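PDB 4ZOY: Sqt1 from Chaetomium thermophilum, which probably acts as a WD40-repeat chaperone that captures a newly made ribosomal protein (Rpl10 in the yeast counterpart) as it emerges from the ribosome. Local coordinates for residues A[27-32]-A[49-54]; A[166-171]-A[181-186]; A[237-242]-A[274-279]. All coordinates share one frame; numbering follows the deposited sequence.

Contact 1 of 3, residues A[27-32]-A[49-54]; sequences YPNIVA and VLDISA
N29 and D51 close the open end of a beta hairpin formed by strands 30-36 and 45-51, the two middle strands of a four-stranded propeller blade. A type I turn from Y27 to I30 leads into the first strand, and the second runs out into a 3-10 segment at 52-54. V31 and L50 form the antiparallel hydrogen-bonded pair, with L50 N to V31 O at 2.7 Å and V31 N to L50 O at 3.1 Å. I52 N extends the ladder by one rung, meeting N29 O at 2.8 Å.

Beyond that rung the side chains take over. N29 has its CG between the backbone N and the carbonyl carbon (chi1 59°), and its side chain runs beside that of D51, both pointing the same way. N29 ND2 gives an almost straight bond of 2.9 Å to D51 OD1. That oxygen lies in the amide plane of N29 but is approached from above the carboxylate plane. The same OD1 accepts from S53 N, which makes an Asx turn, and from S53 OG at 2.7 Å. Three donors thus hold one carboxylate oxygen and restrict rotation of the D51 group.

I30, A32 and V49 share the face that packs on strands 92-97 and 104-109 of the following blade. I30 CG2 touches V49 CG1 at 3.9 Å, and the A32 and V49 backbones come close, CA to CA 4.2 Å. On the V31 side, I52 CD1 lies 4.2 Å from V31 CB, while I52 also reaches R468 and V470 of the adjoining blade. Such a hairpin, polar at its open end and apolar on its two faces, belongs to the blade architecture of a WD40 beta propeller.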
loop_
_atom_site.group_PDB
_atom_site.type_symbol
_atom_site.label_atom_id
_atom_site.label_comp_id
_atom_site.label_asym_id
_atom_site.label_seq_id
_atom_site.Cartn_x
_atom_site.Cartn_y
_atom_site.Cartn_z
ATOM N N TYR A 27 4.109 -10.903 13.552
ATOM C CA TYR A 27 2.976 -11.172 14.430
ATOM C C TYR A 27 1.729 -10.485 13.882
ATOM O O TYR A 27 1.476 -9.311 14.178
ATOM C CB TYR A 27 3.288 -10.697 15.850
ATOM C CG TYR A 27 4.642 -11.171 16.326
ATOM C CD1 TYR A 27 4.895 -12.523 16.509
ATOM C CD2 TYR A 27 5.665 -10.269 16.587
ATOM C CE1 TYR A 27 6.133 -12.969 16.935
ATOM C CE2 TYR A 27 6.910 -10.708 17.015
ATOM C CZ TYR A 27 7.132 -12.058 17.188
ATOM O OH TYR A 27 8.364 -12.498 17.614
ATOM N N PRO A 28 0.946 -11.211 13.075
ATOM C CA PRO A 28 -0.176 -10.613 12.337
ATOM C C PRO A 28 -1.255 -10.058 13.267
ATOM O O PRO A 28 -2.068 -9.232 12.848
ATOM C CB PRO A 28 -0.726 -11.781 11.509
ATOM C CG PRO A 28 0.324 -12.842 11.553
ATOM C CD PRO A 28 1.082 -12.654 12.813
ATOM N N ASN A 29 -1.259 -10.494 14.520
ATOM C CA ASN A 29 -2.231 -9.990 15.482
ATOM C C ASN A 29 -1.937 -8.563 15.946
ATOM O O ASN A 29 -2.788 -7.903 16.532
ATOM C CB ASN A 29 -2.295 -10.918 16.698
ATOM C CG ASN A 29 -0.957 -11.056 17.388
ATOM O OD1 ASN A 29 0.026 -11.484 16.779
ATOM N ND2 ASN A 29 -0.901 -10.669 18.662
ATOM N N ILE A 30 -0.724 -8.086 15.694
ATOM C CA ILE A 30 -0.349 -6.747 16.107
ATOM C C ILE A 30 -0.549 -5.795 14.941
ATOM O O ILE A 30 0.140 -5.882 13.925
ATOM C CB ILE A 30 1.102 -6.692 16.605
ATOM C CG1 ILE A 30 1.279 -7.648 17.788
ATOM C CG2 ILE A 30 1.488 -5.267 16.988
ATOM C CD1 ILE A 30 2.663 -7.629 18.385
ATOM N N VAL A 31 -1.519 -4.900 15.093
ATOM C CA VAL A 31 -1.934 -3.995 14.035
ATOM C C VAL A 31 -2.035 -2.572 14.571
ATOM O O VAL A 31 -2.571 -2.357 15.656
ATOM C CB VAL A 31 -3.287 -4.429 13.444
ATOM C CG1 VAL A 31 -3.786 -3.426 12.441
ATOM C CG2 VAL A 31 -3.172 -5.811 12.811
ATOM N N ALA A 32 -1.506 -1.613 13.815
ATOM C CA ALA A 32 -1.607 -0.199 14.147
ATOM C C ALA A 32 -2.569 0.505 13.200
ATOM O O ALA A 32 -2.572 0.240 11.998
ATOM C CB ALA A 32 -0.236 0.461 14.095
ATOM N N VAL A 49 -2.412 1.038 18.672
ATOM C CA VAL A 49 -1.959 -0.305 18.368
ATOM C C VAL A 49 -2.936 -1.284 18.990
ATOM O O VAL A 49 -3.314 -1.141 20.157
ATOM C CB VAL A 49 -0.537 -0.582 18.877
ATOM C CG1 VAL A 49 -0.112 -1.992 18.478
ATOM C CG2 VAL A 49 0.427 0.456 18.321
ATOM N N LEU A 50 -3.350 -2.268 18.204
ATOM C CA LEU A 50 -4.332 -3.249 18.636
ATOM C C LEU A 50 -3.729 -4.637 18.646
ATOM O O LEU A 50 -2.788 -4.913 17.899
ATOM C CB LEU A 50 -5.549 -3.232 17.716
ATOM C CG LEU A 50 -6.175 -1.870 17.436
ATOM C CD1 LEU A 50 -7.207 -1.966 16.339
ATOM C CD2 LEU A 50 -6.815 -1.309 18.700
ATOM N N ASP A 51 -4.274 -5.500 19.502
ATOM C CA ASP A 51 -3.956 -6.921 19.514
ATOM C C ASP A 51 -5.212 -7.694 19.129
ATOM O O ASP A 51 -6.121 -7.870 19.943
ATOM C CB ASP A 51 -3.447 -7.360 20.891
ATOM C CG ASP A 51 -2.928 -8.787 20.898
ATOM O OD1 ASP A 51 -3.264 -9.558 19.977
ATOM O OD2 ASP A 51 -2.184 -9.140 21.835
ATOM N N ILE A 52 -5.247 -8.159 17.887
ATOM C CA ILE A 52 -6.441 -8.739 17.283
ATOM C C ILE A 52 -6.666 -10.189 17.766
ATOM O O ILE A 52 -7.734 -10.772 17.570
ATOM C CB ILE A 52 -6.337 -8.629 15.718
ATOM C CG1 ILE A 52 -6.957 -7.314 15.232
ATOM C CG2 ILE A 52 -7.023 -9.770 14.980
ATOM C CD1 ILE A 52 -6.317 -6.077 15.769
ATOM N N SER A 53 -5.683 -10.754 18.457
ATOM C CA SER A 53 -5.830 -12.114 18.973
ATOM C C SER A 53 -6.943 -12.186 20.024
ATOM O O SER A 53 -7.436 -13.264 20.346
ATOM C CB SER A 53 -4.513 -12.614 19.563
ATOM O OG SER A 53 -4.205 -11.944 20.769
ATOM N N ALA A 54 -7.345 -11.029 20.541
ATOM C CA ALA A 54 -8.439 -10.951 21.505
ATOM C C ALA A 54 -9.798 -11.167 20.841
ATOM O O ALA A 54 -10.813 -11.300 21.525
ATOM C CB ALA A 54 -8.412 -9.608 22.223
#

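Contact 2 of 3, residues A[166-171]-A[181-186]; sequences VWVFTL and QIVQSY
W167 and F169 stand on one face of a WD40 blade hairpin with I182 and S185, where strand 166-171 pairs antiparallel with 180-186, an edge strand of its sheet. A classic beta bulge interrupts the pairing: V183 and Q184 both face V168.

The W167 indole turns a face to S185, whose CB sits almost directly over the six-membered ring, 3.5 Å from its centroid, in a CH-pi contact. I182 approaches the same ring differently, its CD1 lying in plane at the edge, 3.9 Å from W167 CZ3. The indole NE1 bonds to S165 OG. F169 and I182 run side by side, pointing the same way, with F169 CE1 3.8 Å from I182 CG1. I182 thus lies against both aromatic side chains, CG1 nearest F169 and CD1 nearest W167.

V166, V168, T170, Q181, Q184 and Y186 belong to the other face, where V166 and V168 also meet L205 of the next blade. V166 CG1 touches Y186 CD2 at 4.3 Å, and the Y186 ring stacks with Y217. The bulge turns the V183 side chain toward strand 166-171, so that V183 CB packs on V168 CG1 at 3.9 Å. V183 CG2 comes close to T170 OG1, 3.2 Å away, a tight contact; that hydroxyl bonds to T156 OG1. Q184 bends at chi2 (-78°), and its NE2 finds V219 O, away from the neighbouring strand.

At the bulge itself, V168 O accepts two backbone donors: V183 N at 2.8 Å with a bent N-H angle of 142°, and Q184 N, longer at 3.3 Å but straighter.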
loop_
_atom_site.group_PDB
_atom_site.type_symbol
_atom_site.label_atom_id
_atom_site.label_comp_id
_atom_site.label_asym_id
_atom_site.label_seq_id
_atom_site.Cartn_x
_atom_site.Cartn_y
_atom_site.Cartn_z
ATOM N N VAL A 166 10.913 12.675 -2.067
ATOM C CA VAL A 166 10.947 11.299 -1.632
ATOM C C VAL A 166 12.151 11.149 -0.724
ATOM O O VAL A 166 13.269 11.497 -1.112
ATOM C CB VAL A 166 11.026 10.338 -2.823
ATOM C CG1 VAL A 166 11.257 8.911 -2.347
ATOM C CG2 VAL A 166 9.753 10.446 -3.660
ATOM N N TRP A 167 11.907 10.665 0.491
ATOM C CA TRP A 167 12.944 10.502 1.504
ATOM C C TRP A 167 13.120 9.035 1.853
ATOM O O TRP A 167 12.138 8.293 1.981
ATOM C CB TRP A 167 12.584 11.306 2.761
ATOM C CG TRP A 167 12.540 12.783 2.514
ATOM C CD1 TRP A 167 11.596 13.471 1.798
ATOM C CD2 TRP A 167 13.488 13.760 2.970
ATOM N NE1 TRP A 167 11.907 14.808 1.774
ATOM C CE2 TRP A 167 13.058 15.012 2.491
ATOM C CE3 TRP A 167 14.654 13.692 3.742
ATOM C CZ2 TRP A 167 13.759 16.195 2.751
ATOM C CZ3 TRP A 167 15.346 14.871 4.005
ATOM C CH2 TRP A 167 14.894 16.100 3.512
ATOM N N VAL A 168 14.368 8.608 2.007
ATOM C CA VAL A 168 14.661 7.272 2.487
ATOM C C VAL A 168 15.451 7.380 3.785
ATOM O O VAL A 168 16.491 8.034 3.817
ATOM C CB VAL A 168 15.454 6.447 1.443
ATOM C CG1 VAL A 168 15.726 5.054 1.972
ATOM C CG2 VAL A 168 14.686 6.393 0.114
ATOM N N PHE A 169 14.935 6.768 4.848
ATOM C CA PHE A 169 15.560 6.834 6.165
ATOM C C PHE A 169 15.949 5.453 6.621
ATOM O O PHE A 169 15.251 4.478 6.328
ATOM C CB PHE A 169 14.613 7.420 7.223
ATOM C CG PHE A 169 14.130 8.797 6.927
ATOM C CD1 PHE A 169 14.896 9.903 7.271
ATOM C CD2 PHE A 169 12.887 9.005 6.330
ATOM C CE1 PHE A 169 14.443 11.196 7.011
ATOM C CE2 PHE A 169 12.431 10.284 6.071
ATOM C CZ PHE A 169 13.209 11.390 6.409
ATOM N N THR A 170 17.034 5.366 7.390
ATOM C CA THR A 170 17.347 4.116 8.060
ATOM C C THR A 170 17.337 4.344 9.569
ATOM O O THR A 170 17.863 5.342 10.056
ATOM C CB THR A 170 18.689 3.539 7.576
ATOM O OG1 THR A 170 18.521 3.095 6.224
ATOM C CG2 THR A 170 19.087 2.349 8.415
ATOM N N LEU A 171 16.684 3.427 10.277
ATOM C CA LEU A 171 16.471 3.539 11.716
ATOM C C LEU A 171 17.528 2.677 12.388
ATOM O O LEU A 171 17.426 1.453 12.420
ATOM C CB LEU A 171 15.037 3.112 12.076
ATOM C CG LEU A 171 13.996 3.879 11.243
ATOM C CD1 LEU A 171 12.567 3.548 11.660
ATOM C CD2 LEU A 171 14.219 5.390 11.289
ATOM N N GLN A 181 19.020 8.087 10.428
ATOM C CA GLN A 181 19.809 8.332 9.195
ATOM C C GLN A 181 18.989 8.705 7.992
ATOM O O GLN A 181 18.026 8.021 7.649
ATOM C CB GLN A 181 20.614 7.081 8.816
ATOM C CG GLN A 181 21.836 6.923 9.529
ATOM C CD GLN A 181 22.247 5.463 9.546
ATOM O OE1 GLN A 181 21.410 4.533 9.925
ATOM N NE2 GLN A 181 23.502 5.213 9.140
ATOM N N ILE A 182 19.452 9.715 7.283
ATOM C CA ILE A 182 18.931 9.996 5.970
ATOM C C ILE A 182 19.773 9.311 4.888
ATOM O O ILE A 182 20.934 9.677 4.670
ATOM C CB ILE A 182 18.901 11.483 5.726
ATOM C CG1 ILE A 182 18.115 12.175 6.841
ATOM C CG2 ILE A 182 18.334 11.774 4.364
ATOM C CD1 ILE A 182 17.974 13.650 6.608
ATOM N N VAL A 183 19.201 8.316 4.212
ATOM C CA VAL A 183 19.897 7.626 3.121
ATOM C C VAL A 183 19.820 8.423 1.822
ATOM O O VAL A 183 20.820 8.577 1.110
ATOM C CB VAL A 183 19.308 6.233 2.908
ATOM C CG1 VAL A 183 20.034 5.499 1.780
ATOM C CG2 VAL A 183 19.367 5.436 4.202
ATOM N N GLN A 184 18.624 8.920 1.511
ATOM C CA GLN A 184 18.386 9.738 0.326
ATOM C C GLN A 184 17.311 10.774 0.571
ATOM O O GLN A 184 16.399 10.553 1.368
ATOM C CB GLN A 184 17.944 8.883 -0.870
ATOM C CG GLN A 184 18.878 7.783 -1.285
ATOM C CD GLN A 184 20.073 8.271 -2.077
ATOM O OE1 GLN A 184 20.212 9.460 -2.361
ATOM N NE2 GLN A 184 20.936 7.339 -2.459
ATOM N N SER A 185 17.423 11.896 -0.130
ATOM C CA SER A 185 16.339 12.865 -0.219
ATOM C C SER A 185 16.290 13.348 -1.660
ATOM O O SER A 185 17.218 14.001 -2.143
ATOM C CB SER A 185 16.531 14.034 0.751
ATOM O OG SER A 185 17.697 14.779 0.430
ATOM N N TYR A 186 15.213 12.995 -2.351
ATOM C CA TYR A 186 15.060 13.287 -3.770
ATOM C C TYR A 186 14.012 14.353 -4.013
ATOM O O TYR A 186 12.972 14.363 -3.349
ATOM C CB TYR A 186 14.643 12.045 -4.539
ATOM C CG TYR A 186 15.577 10.870 -4.466
ATOM C CD1 TYR A 186 16.805 10.888 -5.122
ATOM C CD2 TYR A 186 15.212 9.717 -3.781
ATOM C CE1 TYR A 186 17.653 9.795 -5.071
ATOM C CE2 TYR A 186 16.046 8.626 -3.729
ATOM C CZ TYR A 186 17.265 8.666 -4.383
ATOM O OH TYR A 186 18.082 7.560 -4.334
#

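Contact 3 of 3, residues A[237-242]-A[274-279]; sequences VSLTNV and KIVGLP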
loop_
_atom_site.group_PDB
_atom_site.type_symbol
_atom_site.label_atom_id
_atom_site.label_comp_id
_atom_site.label_asym_id
_atom_site.label_seq_id
_atom_site.Cartn_x
_atom_site.Cartn_y
_atom_site.Cartn_z
ATOM N N VAL A 237 15.426 5.022 -14.154
ATOM C CA VAL A 237 14.360 5.418 -15.078
ATOM C C VAL A 237 13.817 6.763 -14.628
ATOM O O VAL A 237 13.541 6.960 -13.441
ATOM C CB VAL A 237 13.186 4.400 -15.114
ATOM C CG1 VAL A 237 11.987 4.975 -15.886
ATOM C CG2 VAL A 237 13.619 3.088 -15.706
ATOM N N SER A 238 13.681 7.696 -15.565
ATOM C CA SER A 238 13.010 8.963 -15.325
ATOM C C SER A 238 12.148 9.271 -16.541
ATOM O O SER A 238 12.668 9.443 -17.648
ATOM C CB SER A 238 14.014 10.098 -15.078
ATOM O OG SER A 238 14.571 10.029 -13.773
ATOM N N LEU A 239 10.834 9.318 -16.342
ATOM C CA LEU A 239 9.896 9.624 -17.417
ATOM C C LEU A 239 8.955 10.726 -16.966
ATOM O O LEU A 239 8.468 10.721 -15.828
ATOM C CB LEU A 239 9.114 8.377 -17.826
ATOM C CG LEU A 239 9.956 7.299 -18.510
ATOM C CD1 LEU A 239 9.209 5.982 -18.540
ATOM C CD2 LEU A 239 10.314 7.745 -19.929
ATOM N N THR A 240 8.708 11.687 -17.850
ATOM C CA THR A 240 7.904 12.840 -17.492
ATOM C C THR A 240 6.860 13.157 -18.544
ATOM O O THR A 240 6.694 12.418 -19.520
ATOM C CB THR A 240 8.760 14.106 -17.288
ATOM O OG1 THR A 240 9.249 14.552 -18.561
ATOM C CG2 THR A 240 9.933 13.841 -16.348
ATOM N N ASN A 241 6.176 14.281 -18.346
ATOM C CA ASN A 241 5.087 14.710 -19.221
ATOM C C ASN A 241 5.525 15.014 -20.655
ATOM O O ASN A 241 4.700 15.005 -21.570
ATOM C CB ASN A 241 4.384 15.939 -18.625
ATOM C CG ASN A 241 5.345 17.081 -18.320
ATOM O OD1 ASN A 241 6.563 16.912 -18.331
ATOM N ND2 ASN A 241 4.791 18.253 -18.031
ATOM N N VAL A 242 6.812 15.278 -20.854
ATOM C CA VAL A 242 7.316 15.561 -22.196
ATOM C C VAL A 242 7.488 14.284 -23.014
ATOM O O VAL A 242 7.585 14.334 -24.239
ATOM C CB VAL A 242 8.654 16.328 -22.149
ATOM C CG1 VAL A 242 8.566 17.466 -21.150
ATOM C CG2 VAL A 242 9.797 15.399 -21.791
ATOM N N LYS A 274 0.657 2.368 -17.523
ATOM C CA LYS A 274 1.856 2.224 -18.349
ATOM C C LYS A 274 2.775 1.184 -17.732
ATOM O O LYS A 274 2.969 1.179 -16.514
ATOM C CB LYS A 274 2.603 3.553 -18.486
ATOM C CG LYS A 274 1.795 4.701 -19.068
ATOM C CD LYS A 274 1.633 4.531 -20.565
ATOM C CE LYS A 274 0.759 5.623 -21.158
ATOM N NZ LYS A 274 0.718 5.502 -22.658
ATOM N N ILE A 275 3.334 0.312 -18.569
ATOM C CA ILE A 275 4.308 -0.697 -18.147
ATOM C C ILE A 275 5.687 -0.273 -18.651
ATOM O O ILE A 275 5.866 -0.076 -19.853
ATOM C CB ILE A 275 3.972 -2.101 -18.693
ATOM C CG1 ILE A 275 2.510 -2.454 -18.401
ATOM C CG2 ILE A 275 4.918 -3.145 -18.098
ATOM C CD1 ILE A 275 2.133 -2.436 -16.914
ATOM N N VAL A 276 6.646 -0.133 -17.735
ATOM C CA VAL A 276 7.978 0.376 -18.067
ATOM C C VAL A 276 9.041 -0.617 -17.621
ATOM O O VAL A 276 8.958 -1.181 -16.531
ATOM C CB VAL A 276 8.238 1.744 -17.405
ATOM C CG1 VAL A 276 9.640 2.247 -17.719
ATOM C CG2 VAL A 276 7.208 2.764 -17.867
ATOM N N GLY A 277 10.040 -0.848 -18.469
ATOM C CA GLY A 277 11.108 -1.765 -18.111
ATOM C C GLY A 277 12.090 -1.203 -17.089
ATOM O O GLY A 277 12.377 -0.001 -17.071
ATOM N N LEU A 278 12.594 -2.095 -16.246
ATOM C CA LEU A 278 13.615 -1.761 -15.251
ATOM C C LEU A 278 14.875 -2.560 -15.517
ATOM O O LEU A 278 14.799 -3.663 -16.051
ATOM C CB LEU A 278 13.124 -2.075 -13.842
ATOM C CG LEU A 278 11.888 -1.332 -13.350
ATOM C CD1 LEU A 278 11.547 -1.882 -11.965
ATOM C CD2 LEU A 278 12.117 0.172 -13.331
ATOM N N PRO A 279 16.035 -2.026 -15.115
ATOM C CA PRO A 279 17.243 -2.856 -15.179
ATOM C C PRO A 279 17.244 -3.896 -14.063
ATOM O O PRO A 279 16.724 -3.633 -12.983
ATOM C CB PRO A 279 18.365 -1.837 -14.984
ATOM C CG PRO A 279 17.756 -0.828 -14.050
ATOM C CD PRO A 279 16.306 -0.706 -14.518
#
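V276 and L239 meet where two neighbouring blades of the WD40 propeller pack face to face: strand 235-239 is an edge strand of one blade, and 273-277 is a middle strand of the next. Their short axes stay 9.4 Å apart at closest, too far for strand pairing, and the interval is filled by branched aliphatic side chains.

The fork of V276 forms the main hollow. L239 reaches toward it tip to tip and sets CD1 in the notch between the two methyls, 3.8 Å from V276 CG1 and equally 3.8 Å from V276 CG2. The extended chi2 of L239 (165°) carries CD1 outward, trans to CA, so that one methyl forms the bump.

V237 fits in beside it as a second bump with two contact points. The V237 and V276 side chains cross obliquely, and V237 CG1, anti to the backbone N, touches V276 CG1 at 4.0 Å. V276 CG1 is therefore shared by L239 CD1 and V237 CG1. The other methyl, V237 CG2, reaches the backbone beyond V276: it lies 3.6 Å from G277 O and 4.0 Å from L278 CD2. The V237 and L278 side chains cross at about a right angle, meeting through one methyl each.

Neighbouring residues extend this apolar layer. L239 and V276 also touch I320 on edge strand 320-324 of the second blade, while V276 packs on L214 and L278 on V216 in the first.

The nearest approaches are all between methyl carbons, apart from that of V237 CG2 to G277 O. The blades are thus joined here by van der Waals packing and the hydrophobic effect: the contact between these segments rests on the fit of methyls round the V276 fork, with no directional bond between them.

Contacts 1 and 2 each lie within a single blade sheet, whereas contact 3 spans two blades. Contact 1 joins the two middle strands of its blade and is largely buried; contact 2 joins a middle strand to an edge strand and is only partly so. Contact 3 is buried although it involves an edge strand, because it lies between two blades. Their chemistry follows: backbone ladders bind the first two, with a carboxylate oxygen with three donors ending one and a bulge among aromatics marking the other, while mainly aliphatic packing carries the third. Contacts 1 and 3 lie on opposite sides of the chain's centre, their centres about 38 Å apart, with no touch between any two contacts.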